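Long-range contacts in bifunctional sugar-1-phosphate nucleotidylyltransferase/acetyltransferase (PDB 5Z0A), which makes UDP-N-acetylglucosamine and UDP-N-acetylgalactosamine, joining a sugar-1-phosphate nucleotidylyltransferase and an acetyltransferase in one trimeric enzyme: residues L94-D99 / A158-L163; V132-N137 / I150-L155; D320-A325 / H362-I367. The protein carries 1 engineered substitution. All coordinates share one frame; numbering follows the deposited sequence.

Interaction 1: residues L94-D99 / A158-L163. Engineered in segment 94-99: Asn97 (natural residue Tyr).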
loop_
_atom_site.group_PDB
_atom_site.type_symbol
_atom_site.label_atom_id
_atom_site.label_comp_id
_atom_site.label_asym_id
_atom_site.label_seq_id
_atom_site.Cartn_x
_atom_site.Cartn_y
_atom_site.Cartn_z
ATOM N N LEU A 94 -33.907 26.065 32.343
ATOM C CA LEU A 94 -33.712 24.932 31.398
ATOM C C LEU A 94 -32.341 24.303 31.680
ATOM O O LEU A 94 -31.347 25.000 31.808
ATOM C CB LEU A 94 -33.780 25.407 29.979
ATOM C CG LEU A 94 -33.697 24.312 28.896
ATOM C CD1 LEU A 94 -34.995 23.513 28.790
ATOM C CD2 LEU A 94 -33.390 25.018 27.590
ATOM N N ILE A 95 -32.305 22.985 31.837
ATOM C CA ILE A 95 -31.102 22.291 32.122
ATOM C C ILE A 95 -30.925 21.243 31.035
ATOM O O ILE A 95 -31.823 20.454 30.789
ATOM C CB ILE A 95 -31.192 21.619 33.481
ATOM C CG1 ILE A 95 -31.363 22.703 34.567
ATOM C CG2 ILE A 95 -29.945 20.785 33.761
ATOM C CD1 ILE A 95 -31.848 22.122 35.877
ATOM N N ILE A 96 -29.763 21.217 30.392
ATOM C CA ILE A 96 -29.462 20.126 29.441
ATOM C C ILE A 96 -28.128 19.425 29.718
ATOM O O ILE A 96 -27.124 20.083 30.033
ATOM C CB ILE A 96 -29.525 20.622 27.981
ATOM C CG1 ILE A 96 -28.442 21.605 27.667
ATOM C CG2 ILE A 96 -30.862 21.309 27.660
ATOM C CD1 ILE A 96 -28.168 21.619 26.183
ATOM N N ASN A 97 -28.094 18.105 29.591
ATOM C CA ASN A 97 -26.812 17.395 29.675
ATOM C C ASN A 97 -25.922 17.739 28.497
ATOM O O ASN A 97 -26.391 17.779 27.346
ATOM C CB ASN A 97 -26.984 15.896 29.671
ATOM C CG ASN A 97 -27.508 15.377 30.962
ATOM O OD1 ASN A 97 -27.575 16.087 31.956
ATOM N ND2 ASN A 97 -27.895 14.103 30.963
ATOM N N GLY A 98 -24.647 18.005 28.780
ATOM C CA GLY A 98 -23.691 18.487 27.744
ATOM C C GLY A 98 -23.162 17.393 26.838
ATOM O O GLY A 98 -22.455 17.687 25.913
ATOM N N ASP A 99 -23.514 16.153 27.084
ATOM C CA ASP A 99 -23.184 15.057 26.176
ATOM C C ASP A 99 -24.213 14.807 25.010
ATOM O O ASP A 99 -23.990 13.940 24.216
ATOM C CB ASP A 99 -22.871 13.771 26.952
ATOM C CG ASP A 99 -24.018 13.258 27.711
ATOM O OD1 ASP A 99 -25.120 13.781 27.495
ATOM O OD2 ASP A 99 -23.820 12.339 28.549
ATOM N N ALA A 158 -34.292 11.812 28.437
ATOM C CA ALA A 158 -33.491 12.427 27.390
ATOM C C ALA A 158 -32.409 13.428 27.896
ATOM O O ALA A 158 -31.558 13.845 27.119
ATOM C CB ALA A 158 -34.393 13.112 26.396
ATOM N N GLY A 159 -32.376 13.748 29.186
ATOM C CA GLY A 159 -31.376 14.702 29.746
ATOM C C GLY A 159 -31.680 16.162 29.438
ATOM O O GLY A 159 -30.771 16.980 29.360
ATOM N N ILE A 160 -32.953 16.475 29.231
ATOM C CA ILE A 160 -33.424 17.837 28.973
ATOM C C ILE A 160 -34.550 18.103 29.992
ATOM O O ILE A 160 -35.592 17.452 29.937
ATOM C CB ILE A 160 -33.920 18.028 27.529
ATOM C CG1 ILE A 160 -32.772 17.754 26.535
ATOM C CG2 ILE A 160 -34.411 19.437 27.312
ATOM C CD1 ILE A 160 -33.247 17.549 25.098
ATOM N N TYR A 161 -34.312 19.073 30.883
ATOM C CA TYR A 161 -35.212 19.404 31.977
ATOM C C TYR A 161 -35.570 20.865 32.028
ATOM O O TYR A 161 -34.703 21.739 31.815
ATOM C CB TYR A 161 -34.556 19.051 33.300
ATOM C CG TYR A 161 -33.731 17.776 33.300
ATOM C CD1 TYR A 161 -32.359 17.810 33.172
ATOM C CD2 TYR A 161 -34.321 16.532 33.481
ATOM C CE1 TYR A 161 -31.592 16.642 33.228
ATOM C CE2 TYR A 161 -33.568 15.383 33.561
ATOM C CZ TYR A 161 -32.188 15.461 33.419
ATOM O OH TYR A 161 -31.453 14.329 33.535
ATOM N N LYS A 162 -36.809 21.154 32.434
ATOM C CA LYS A 162 -37.192 22.510 32.865
ATOM C C LYS A 162 -37.627 22.360 34.296
ATOM O O LYS A 162 -38.693 21.783 34.588
ATOM C CB LYS A 162 -38.318 23.076 31.980
ATOM C CG LYS A 162 -38.466 24.576 32.013
ATOM C CD LYS A 162 -39.121 25.150 33.268
ATOM C CE LYS A 162 -40.499 24.591 33.558
ATOM N NZ LYS A 162 -41.177 25.397 34.653
ATOM N N LEU A 163 -36.753 22.808 35.196
ATOM C CA LEU A 163 -36.954 22.577 36.620
ATOM C C LEU A 163 -37.086 23.902 37.363
ATOM O O LEU A 163 -36.463 24.928 36.999
ATOM C CB LEU A 163 -35.826 21.751 37.215
ATOM C CG LEU A 163 -35.557 20.382 36.599
ATOM C CD1 LEU A 163 -34.378 19.691 37.269
ATOM C CD2 LEU A 163 -36.779 19.499 36.711
#
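The ring of Tyr161 has Asn97 OD1 at its edge, near the ring plane and 4.2 Å from Tyr161 CE1. One face of the ring carries Gly159 C, 3.8 Å above the plane and offset toward the rim. Asn97 is engineered; the natural residue is Tyr. Its position belongs to the N-acetylglucosamine 1-phosphate site, and Tyr161 OH bonds to Asn157 of the same site.

The two segments are neighbouring antiparallel strands in the central mixed sheet of the GT-A nucleotidyltransferase domain. Ile95 and Tyr161 form a hydrogen-bonded pair. Ile95 N gives to Tyr161 O at 2.7 Å, and Tyr161 N returns a bond to Ile95 O. Asn97 N continues the pairing to Gly159 O at 2.9 Å, just where the second strand turns a corner.

Side chains pack on both faces of the sheet. On one, Ile96 and Ile160 lie side by side and point the same way, and helix 106-111 covers Ile160 and Leu94. On the other, the chi1 of Ile95 (-63°) sends CG2 toward Tyr161 CD1 and the CG1-CD1 arm toward Leu163. Ile95 CD1 meets Leu163 CD1, the two side chains crossing at about a right angle. Helix 184-194 packs on Tyr161 and Leu163 here. Asn97 ND2 stands 3.7 Å from Gly159 CA, while the buried Asn97 OD1 has no polar partner in the model.

Interaction 2: residues V132-N137 / I150-L155; sequences VLVLDN and IPPSNL
Leu133, Leu155 and Val132 make the tight, buried part of this contact. The two leucines cross at a slant, with Leu133 CD1 and Leu155 CD1 3.8 Å apart. One backbone bond runs across: Leu133 N gives to Leu155 O at 2.9 Å, with the donor tilted 26° from the carbonyl plane. Val132 has CG1 anti to its backbone N (chi1 172°), which turns this methyl to the loop. Val132 CG1 lies 3.9 Å from Ser153 CB and 4.0 Å from Pro152 CD.

The margins are looser. Pro152 is exposed, and Val134 CG2 stays 4.2 Å from Pro152 CG. Pro151 CB is 4.4 Å from Val132 CG2. Leu135 is only partly buried; Leu135 CD1 is 4.2 Å from Leu155 CD1, and the two side chains cross at about a right angle. Residues Ser153 to Leu155 form an ST turn, in which Ser153 OG accepts from Leu155 N at 3.2 Å.

The contact joins strand 131-135, half of a two-stranded hairpin with strand 141-146, to the loop that leads into strand 155-164. Gly131 and Asn157 of the N-acetylglucosamine 1-phosphate site lie close by in the chain. With a single hydrogen bond across it, the joint rests mainly on apolar packing.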
loop_
_atom_site.group_PDB
_atom_site.type_symbol
_atom_site.label_atom_id
_atom_site.label_comp_id
_atom_site.label_asym_id
_atom_site.label_seq_id
_atom_site.Cartn_x
_atom_site.Cartn_y
_atom_site.Cartn_z
ATOM N N VAL A 132 -34.839 4.962 32.746
ATOM C CA VAL A 132 -36.127 4.672 32.149
ATOM C C VAL A 132 -37.216 5.431 32.857
ATOM O O VAL A 132 -37.243 5.428 34.079
ATOM C CB VAL A 132 -36.406 3.163 32.170
ATOM C CG1 VAL A 132 -37.813 2.832 31.726
ATOM C CG2 VAL A 132 -35.406 2.461 31.249
ATOM N N LEU A 133 -38.124 6.052 32.083
ATOM C CA LEU A 133 -39.241 6.790 32.635
ATOM C C LEU A 133 -40.430 5.876 32.830
ATOM O O LEU A 133 -40.865 5.200 31.896
ATOM C CB LEU A 133 -39.654 7.964 31.753
ATOM C CG LEU A 133 -38.530 8.871 31.267
ATOM C CD1 LEU A 133 -39.139 10.011 30.477
ATOM C CD2 LEU A 133 -37.678 9.419 32.398
ATOM N N VAL A 134 -40.942 5.880 34.062
ATOM C CA VAL A 134 -42.186 5.202 34.438
ATOM C C VAL A 134 -43.184 6.325 34.595
ATOM O O VAL A 134 -42.938 7.284 35.333
ATOM C CB VAL A 134 -42.015 4.366 35.726
ATOM C CG1 VAL A 134 -43.329 3.734 36.168
ATOM C CG2 VAL A 134 -40.984 3.264 35.513
ATOM N N LEU A 135 -44.283 6.244 33.830
ATOM C CA LEU A 135 -45.346 7.257 33.861
ATOM C C LEU A 135 -46.511 6.769 34.700
ATOM O O LEU A 135 -46.792 5.574 34.737
ATOM C CB LEU A 135 -45.857 7.552 32.442
ATOM C CG LEU A 135 -44.785 7.905 31.397
ATOM C CD1 LEU A 135 -45.408 8.099 30.011
ATOM C CD2 LEU A 135 -43.999 9.139 31.837
ATOM N N ASP A 136 -47.157 7.702 35.389
ATOM C CA ASP A 136 -48.413 7.443 36.078
ATOM C C ASP A 136 -49.532 7.413 35.030
ATOM O O ASP A 136 -49.292 7.650 33.845
ATOM C CB ASP A 136 -48.642 8.460 37.250
ATOM C CG ASP A 136 -48.873 9.908 36.792
ATOM O OD1 ASP A 136 -49.304 10.148 35.643
ATOM O OD2 ASP A 136 -48.690 10.831 37.616
ATOM N N ASN A 137 -50.762 7.142 35.452
ATOM C CA ASN A 137 -51.857 7.021 34.472
ATOM C C ASN A 137 -52.471 8.363 34.023
ATOM O O ASN A 137 -53.408 8.376 33.242
ATOM C CB ASN A 137 -52.915 6.011 34.937
ATOM C CG ASN A 137 -53.301 6.206 36.382
ATOM O OD1 ASN A 137 -53.657 7.318 36.795
ATOM N ND2 ASN A 137 -53.212 5.140 37.170
ATOM N N ILE A 150 -34.171 -5.321 33.869
ATOM C CA ILE A 150 -35.408 -5.609 33.073
ATOM C C ILE A 150 -36.084 -4.250 32.825
ATOM O O ILE A 150 -36.709 -3.708 33.743
ATOM C CB ILE A 150 -36.362 -6.669 33.786
ATOM C CG1 ILE A 150 -35.876 -8.102 33.467
ATOM C CG2 ILE A 150 -37.898 -6.518 33.555
ATOM C CD1 ILE A 150 -36.389 -8.790 32.206
ATOM N N PRO A 151 -35.924 -3.673 31.602
ATOM C CA PRO A 151 -36.511 -2.360 31.396
ATOM C C PRO A 151 -38.022 -2.467 31.153
ATOM O O PRO A 151 -38.429 -3.177 30.253
ATOM C CB PRO A 151 -35.773 -1.834 30.156
ATOM C CG PRO A 151 -35.163 -3.019 29.478
ATOM C CD PRO A 151 -35.413 -4.229 30.330
ATOM N N PRO A 152 -38.843 -1.760 31.955
ATOM C CA PRO A 152 -40.303 -1.807 31.792
ATOM C C PRO A 152 -40.846 -1.043 30.572
ATOM O O PRO A 152 -42.058 -1.079 30.304
ATOM C CB PRO A 152 -40.827 -1.151 33.088
ATOM C CG PRO A 152 -39.722 -0.267 33.561
ATOM C CD PRO A 152 -38.432 -0.874 33.069
ATOM N N SER A 153 -39.958 -0.358 29.845
ATOM C CA SER A 153 -40.358 0.599 28.825
ATOM C C SER A 153 -39.155 0.952 27.940
ATOM O O SER A 153 -37.984 0.751 28.327
ATOM C CB SER A 153 -40.895 1.855 29.529
ATOM O OG SER A 153 -41.376 2.803 28.622
ATOM N N ASN A 154 -39.463 1.484 26.754
ATOM C CA ASN A 154 -38.465 2.066 25.848
ATOM C C ASN A 154 -38.187 3.544 26.104
ATOM O O ASN A 154 -37.220 4.079 25.572
ATOM C CB ASN A 154 -38.933 1.918 24.397
ATOM C CG ASN A 154 -38.367 0.698 23.745
ATOM O OD1 ASN A 154 -37.246 0.285 24.041
ATOM N ND2 ASN A 154 -39.130 0.106 22.837
ATOM N N LEU A 155 -39.058 4.196 26.863
ATOM C CA LEU A 155 -39.024 5.653 27.052
ATOM C C LEU A 155 -37.954 5.943 28.100
ATOM O O LEU A 155 -38.084 5.483 29.251
ATOM C CB LEU A 155 -40.371 6.176 27.584
ATOM C CG LEU A 155 -41.058 7.441 27.099
ATOM C CD1 LEU A 155 -41.636 8.227 28.256
ATOM C CD2 LEU A 155 -40.282 8.329 26.144
#

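Interaction 3: residues D320-A325 / H362-I367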
loop_
_atom_site.group_PDB
_atom_site.type_symbol
_atom_site.label_atom_id
_atom_site.label_comp_id
_atom_site.label_asym_id
_atom_site.label_seq_id
_atom_site.Cartn_x
_atom_site.Cartn_y
_atom_site.Cartn_z
ATOM N N ASP A 320 -4.303 16.712 14.726
ATOM C CA ASP A 320 -2.856 16.761 14.523
ATOM C C ASP A 320 -2.202 15.367 14.513
ATOM O O ASP A 320 -1.076 15.177 14.982
ATOM C CB ASP A 320 -2.220 17.656 15.575
ATOM C CG ASP A 320 -2.717 19.104 15.503
ATOM O OD1 ASP A 320 -2.854 19.677 14.363
ATOM O OD2 ASP A 320 -2.979 19.680 16.609
ATOM N N VAL A 321 -2.876 14.396 13.899
ATOM C CA VAL A 321 -2.357 13.058 13.748
ATOM C C VAL A 321 -1.645 12.954 12.414
ATOM O O VAL A 321 -2.077 13.520 11.392
ATOM C CB VAL A 321 -3.481 12.003 13.844
ATOM C CG1 VAL A 321 -2.973 10.603 13.474
ATOM C CG2 VAL A 321 -4.035 11.969 15.252
ATOM N N ASN A 322 -0.552 12.200 12.392
ATOM C CA ASN A 322 0.168 11.877 11.121
ATOM C C ASN A 322 0.330 10.352 10.975
ATOM O O ASN A 322 0.931 9.721 11.804
ATOM C CB ASN A 322 1.544 12.550 11.032
ATOM C CG ASN A 322 2.131 12.519 9.575
ATOM O OD1 ASN A 322 2.612 11.465 9.064
ATOM N ND2 ASN A 322 2.078 13.672 8.890
ATOM N N PHE A 323 -0.181 9.829 9.873
ATOM C CA PHE A 323 -0.014 8.450 9.487
ATOM C C PHE A 323 1.151 8.290 8.492
ATOM O O PHE A 323 1.094 8.805 7.410
ATOM C CB PHE A 323 -1.245 7.884 8.838
ATOM C CG PHE A 323 -2.265 7.319 9.807
ATOM C CD1 PHE A 323 -2.265 7.646 11.158
ATOM C CD2 PHE A 323 -3.207 6.412 9.344
ATOM C CE1 PHE A 323 -3.224 7.088 12.022
ATOM C CE2 PHE A 323 -4.167 5.860 10.206
ATOM C CZ PHE A 323 -4.174 6.190 11.535
ATOM N N GLY A 324 2.197 7.602 8.916
ATOM C CA GLY A 324 3.271 7.271 8.009
ATOM C C GLY A 324 2.672 6.464 6.835
ATOM O O GLY A 324 1.621 5.761 6.966
ATOM N N ALA A 325 3.309 6.581 5.680
ATOM C CA ALA A 325 2.962 5.740 4.524
ATOM C C ALA A 325 2.731 4.290 4.897
ATOM O O ALA A 325 3.529 3.668 5.629
ATOM C CB ALA A 325 4.079 5.822 3.471
ATOM N N HIS A 362 -2.240 14.180 18.312
ATOM C CA HIS A 362 -0.790 14.282 18.166
ATOM C C HIS A 362 -0.102 12.934 18.044
ATOM O O HIS A 362 1.090 12.890 18.092
ATOM C CB HIS A 362 -0.178 15.125 19.311
ATOM C CG HIS A 362 -0.863 16.424 19.495
ATOM N ND1 HIS A 362 -0.568 17.520 18.720
ATOM C CD2 HIS A 362 -1.793 16.838 20.396
ATOM C CE1 HIS A 362 -1.336 18.530 19.080
ATOM N NE2 HIS A 362 -2.076 18.148 20.105
ATOM N N VAL A 363 -0.839 11.857 17.767
ATOM C CA VAL A 363 -0.192 10.579 17.454
ATOM C C VAL A 363 0.611 10.619 16.173
ATOM O O VAL A 363 0.172 11.240 15.133
ATOM C CB VAL A 363 -1.247 9.451 17.398
ATOM C CG1 VAL A 363 -0.724 8.174 16.820
ATOM C CG2 VAL A 363 -1.692 9.154 18.825
ATOM N N ARG A 364 1.728 9.891 16.159
ATOM C CA ARG A 364 2.470 9.695 14.907
ATOM C C ARG A 364 2.640 8.188 14.677
ATOM O O ARG A 364 3.041 7.452 15.583
ATOM C CB ARG A 364 3.794 10.439 14.930
ATOM C CG ARG A 364 3.580 11.926 15.230
ATOM C CD ARG A 364 4.763 12.870 15.020
ATOM N NE ARG A 364 4.651 13.651 13.775
ATOM C CZ ARG A 364 5.184 13.317 12.584
ATOM N NH1 ARG A 364 5.891 12.189 12.422
ATOM N NH2 ARG A 364 5.009 14.115 11.529
ATOM N N THR A 365 2.268 7.718 13.489
ATOM C CA THR A 365 2.571 6.336 13.147
ATOM C C THR A 365 3.752 6.306 12.190
ATOM O O THR A 365 3.847 7.099 11.243
ATOM C CB THR A 365 1.382 5.542 12.514
ATOM O OG1 THR A 365 1.088 6.024 11.190
ATOM C CG2 THR A 365 0.167 5.614 13.434
ATOM N N GLY A 366 4.607 5.334 12.380
ATOM C CA GLY A 366 5.711 5.103 11.427
ATOM C C GLY A 366 5.146 4.453 10.160
ATOM O O GLY A 366 3.955 4.009 10.090
ATOM N N ILE A 367 5.996 4.367 9.162
ATOM C CA ILE A 367 5.607 3.687 7.934
ATOM C C ILE A 367 5.166 2.236 8.245
ATOM O O ILE A 367 5.770 1.551 9.117
ATOM C CB ILE A 367 6.681 3.746 6.846
ATOM C CG1 ILE A 367 8.017 3.147 7.290
ATOM C CG2 ILE A 367 6.887 5.195 6.402
ATOM C CD1 ILE A 367 8.980 2.891 6.119
HETATM O O HOH W 1 1.566 14.256 14.734
#
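Gly324 N gives its hydrogen to two atoms of Thr365: OG1 at 3.0 Å and the backbone O at 2.9 Å. This is a bifurcated (three-centred) hydrogen bond. Both arms are well bent, and Gly324 N sits above the Thr365 carbonyl plane, 40° out of it. Thr365 has OG1 between its backbone N and carbonyl carbon (chi1 70°), which brings the hydroxyl to Gly324. Thr327 OG1 also bonds to this hydroxyl.

The segments are matching parts of successive turns in the parallel beta-helix of the acetyltransferase region, the left-handed hexapeptide-repeat fold. They run parallel, pairing Asn322 with Arg364 and Phe323 with Thr365. Asn322 N bonds to Val363 O, and Thr365 N to Asn322 O at 2.9 Å.

Like positions stack from turn to turn. Inside, Thr365 CG2 meets Phe323 CD1 at 3.9 Å. Outside, the Asn322 amide and Arg364 guanidinium are stacked, their planes 16° apart, with Asn322 CB over one guanidinium face. Leu332 of the second subunit also packs on Arg364, and Glu336 of that subunit makes a long, weak ion pair with it. Arg364 therefore lies at a subunit interface of the trimer.

At the exposed corner, Asp320 and His362 point the same way, and the ring of Tyr380 stacks on His362. Beside them a water donates to Asp320 O at 2.8 Å, and weakly to Val363 O. Asp320 OD2 lies 3.2 Å from His362 CE1.

Interactions 1 and 2 belong to the nucleotidylyltransferase region; interaction 3 belongs to the acetyltransferase region, with its centre about 39 Å from that of interaction 1. Interaction 1 is core: two strands of the main sheet, buried between helices. Interaction 2 is nested within the loop that interaction 1 closes. It uses the loop leading into strand 155-164, which interaction 1 uses further along. It lies nearer the surface, where one backbone bond and apolar contacts replace regular strand pairing. Interaction 3 is partly buried and stacks parallel turns, whereas interaction 1 pairs antiparallel strands. Polar side chains line its outer side, and it alone of the three touches another subunit.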